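Local atomic coordinates of putative acetyltransferase (Clostridium difficile, PDB entry 3DSB), a protein that probably transfers acyl groups, as a member of the GNAT acetyltransferase family. Residues Lys22-Leu27 with Val67-Tyr72. Sequence-based numbering, arbitrary orientation.
Sequences KFNYNL and VAQIMY
Helix 17-32 lies across one face of the GNAT sheet, and here its Lys22-Leu27 segment crosses Val67-Tyr72 of strand 65-77 at 79°, the axes 9.6 Å apart. Two helix side chains make the connection: Phe23 packs on the backbone of Val67-Ala68 and on Gln69 CG, while Asn24 bonds the amide of Gln69.

The apolar part is the Phe23 ring. With its CG anti to the carbonyl carbon, beside the backbone N, the ring points at the strand and meets main chain as much as side chain: CE2 comes within 3.5 Å of Ala68 N, and CZ lies 3.7 Å from Val67 C. A classic beta bulge sets Val67 and Ala68 together opposite Tyr60 of the neighbouring strand, so the ring tip rests against the bulge backbone, and Tyr91 of strand 82-92 meets the same ring. At the ring edge, near its plane, Gln69 CG packs 3.9 Å from Phe23 CD2.

The polar part is a single hydrogen bond, Asn24 ND2 to Gln69 OE1, 3.0 Å long and moderately bent (151°). The two amide planes stand 84° apart, and the donor sits above the Gln69 carbonyl plane. Gln69 gets there with CG in the crowded position between backbone N and carbonyl carbon and a chain bent at chi2. Its NE2 bonds to Ser89 OG, while Asn24 ND2 also donates to Ile20 O and Asn24 OD1 accepts from Trp79 NE1 of the second subunit.

Both ends of each buried amide are engaged, which probably fixes the flip of each, and a chain of hydrogen bonds runs from Ser89 through the Gln69 and Asn24 amides to Trp79 of the second subunit.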
loop_
_atom_site.group_PDB
_atom_site.type_symbol
_atom_site.label_atom_id
_atom_site.label_comp_id
_atom_site.label_asym_id
_atom_site.label_seq_id
_atom_site.Cartn_x
_atom_site.Cartn_y
_atom_site.Cartn_z
ATOM N N LYS A 22 -22.270 -3.353 4.301
ATOM C CA LYS A 22 -22.733 -4.530 5.016
ATOM C C LYS A 22 -21.771 -5.718 4.790
ATOM O O LYS A 22 -21.434 -6.447 5.722
ATOM C CB LYS A 22 -24.165 -4.882 4.559
ATOM C CG LYS A 22 -24.691 -6.212 5.054
ATOM C CD LYS A 22 -26.089 -6.469 4.510
ATOM C CE LYS A 22 -26.023 -6.831 3.040
ATOM N NZ LYS A 22 -27.366 -7.349 2.598
ATOM N N PHE A 23 -21.329 -5.910 3.546
ATOM C CA PHE A 23 -20.429 -7.022 3.251
ATOM C C PHE A 23 -19.120 -6.890 4.036
ATOM O O PHE A 23 -18.565 -7.879 4.555
ATOM C CB PHE A 23 -20.071 -7.049 1.768
ATOM C CG PHE A 23 -21.141 -7.613 0.862
ATOM C CD1 PHE A 23 -22.334 -8.115 1.358
ATOM C CD2 PHE A 23 -20.889 -7.669 -0.510
ATOM C CE1 PHE A 23 -23.302 -8.675 0.481
ATOM C CE2 PHE A 23 -21.853 -8.190 -1.398
ATOM C CZ PHE A 23 -23.038 -8.694 -0.891
ATOM N N ASN A 24 -18.625 -5.656 4.157
ATOM C CA ASN A 24 -17.378 -5.464 4.887
ATOM C C ASN A 24 -17.521 -5.671 6.389
ATOM O O ASN A 24 -16.621 -6.265 7.017
ATOM C CB ASN A 24 -16.791 -4.106 4.540
ATOM C CG ASN A 24 -15.939 -4.193 3.305
ATOM O OD1 ASN A 24 -14.765 -4.601 3.384
ATOM N ND2 ASN A 24 -16.534 -3.910 2.146
ATOM N N TYR A 25 -18.656 -5.231 6.940
ATOM C CA TYR A 25 -18.986 -5.510 8.331
ATOM C C TYR A 25 -18.999 -7.027 8.511
ATOM O O TYR A 25 -18.370 -7.569 9.469
ATOM C CB TYR A 25 -20.331 -4.898 8.725
ATOM C CG TYR A 25 -20.697 -5.187 10.151
ATOM C CD1 TYR A 25 -20.302 -4.321 11.169
ATOM C CD2 TYR A 25 -21.402 -6.323 10.481
ATOM C CE1 TYR A 25 -20.612 -4.580 12.485
ATOM C CE2 TYR A 25 -21.713 -6.608 11.809
ATOM C CZ TYR A 25 -21.316 -5.734 12.802
ATOM O OH TYR A 25 -21.625 -5.996 14.132
ATOM N N ASN A 26 -19.697 -7.740 7.613
ATOM C CA ASN A 26 -19.764 -9.199 7.790
ATOM C C ASN A 26 -18.405 -9.861 7.664
ATOM O O ASN A 26 -18.089 -10.815 8.382
ATOM C CB ASN A 26 -20.695 -9.815 6.746
ATOM C CG ASN A 26 -22.162 -9.468 6.968
ATOM O OD1 ASN A 26 -22.536 -8.954 8.006
ATOM N ND2 ASN A 26 -23.004 -9.772 5.974
ATOM N N LEU A 27 -17.600 -9.390 6.711
ATOM C CA LEU A 27 -16.272 -9.939 6.488
ATOM C C LEU A 27 -15.387 -9.836 7.729
ATOM O O LEU A 27 -14.713 -10.787 8.126
ATOM C CB LEU A 27 -15.595 -9.187 5.344
ATOM C CG LEU A 27 -14.147 -9.506 4.983
ATOM C CD1 LEU A 27 -13.942 -10.998 4.603
ATOM C CD2 LEU A 27 -13.570 -8.579 3.881
ATOM N N VAL A 67 -23.892 -9.630 -5.029
ATOM C CA VAL A 67 -23.751 -10.769 -4.134
ATOM C C VAL A 67 -22.294 -11.003 -3.661
ATOM O O VAL A 67 -22.040 -11.902 -2.860
ATOM C CB VAL A 67 -24.290 -12.076 -4.762
ATOM C CG1 VAL A 67 -25.755 -11.907 -5.179
ATOM C CG2 VAL A 67 -23.479 -12.469 -5.980
ATOM N N ALA A 68 -21.338 -10.221 -4.186
ATOM C CA ALA A 68 -19.941 -10.323 -3.718
ATOM C C ALA A 68 -19.174 -9.106 -4.104
ATOM O O ALA A 68 -19.588 -8.351 -4.982
ATOM C CB ALA A 68 -19.267 -11.558 -4.291
ATOM N N GLN A 69 -18.054 -8.896 -3.406
ATOM C CA GLN A 69 -17.182 -7.727 -3.708
ATOM C C GLN A 69 -15.734 -8.081 -3.540
ATOM O O GLN A 69 -15.384 -8.968 -2.745
ATOM C CB GLN A 69 -17.501 -6.540 -2.802
ATOM C CG GLN A 69 -17.216 -6.780 -1.316
ATOM C CD GLN A 69 -15.901 -6.089 -0.858
ATOM O OE1 GLN A 69 -15.860 -4.864 -0.664
ATOM N NE2 GLN A 69 -14.855 -6.878 -0.647
ATOM N N ILE A 70 -14.904 -7.338 -4.269
ATOM C CA ILE A 70 -13.442 -7.419 -4.049
ATOM C C ILE A 70 -12.906 -5.993 -4.147
ATOM O O ILE A 70 -13.390 -5.195 -4.975
ATOM C CB ILE A 70 -12.763 -8.361 -5.106
ATOM C CG1 ILE A 70 -11.292 -8.593 -4.784
ATOM C CG2 ILE A 70 -13.009 -7.911 -6.536
ATOM C CD1 ILE A 70 -10.672 -9.860 -5.475
HETATM N N MSE A 71 -11.942 -5.652 -3.289
HETATM C CA MSE A 71 -11.398 -4.295 -3.211
HETATM C C MSE A 71 -9.892 -4.324 -3.306
HETATM O O MSE A 71 -9.262 -5.222 -2.725
HETATM C CB MSE A 71 -11.784 -3.601 -1.903
HETATM C CG MSE A 71 -11.530 -2.114 -1.931
HETATM SE SE MSE A 71 -9.729 -1.583 -1.334
HETATM C CE MSE A 71 -10.132 -1.277 0.551
ATOM N N TYR A 72 -9.323 -3.410 -4.081
ATOM C CA TYR A 72 -7.859 -3.239 -4.093
ATOM C C TYR A 72 -7.463 -1.789 -4.031
ATOM O O TYR A 72 -8.220 -0.899 -4.453
ATOM C CB TYR A 72 -7.194 -3.892 -5.302
ATOM C CG TYR A 72 -7.661 -3.409 -6.644
ATOM C CD1 TYR A 72 -7.172 -2.228 -7.210
ATOM C CD2 TYR A 72 -8.604 -4.136 -7.377
ATOM C CE1 TYR A 72 -7.605 -1.782 -8.474
ATOM C CE2 TYR A 72 -9.013 -3.732 -8.620
ATOM C CZ TYR A 72 -8.533 -2.557 -9.174
ATOM O OH TYR A 72 -8.940 -2.176 -10.426
#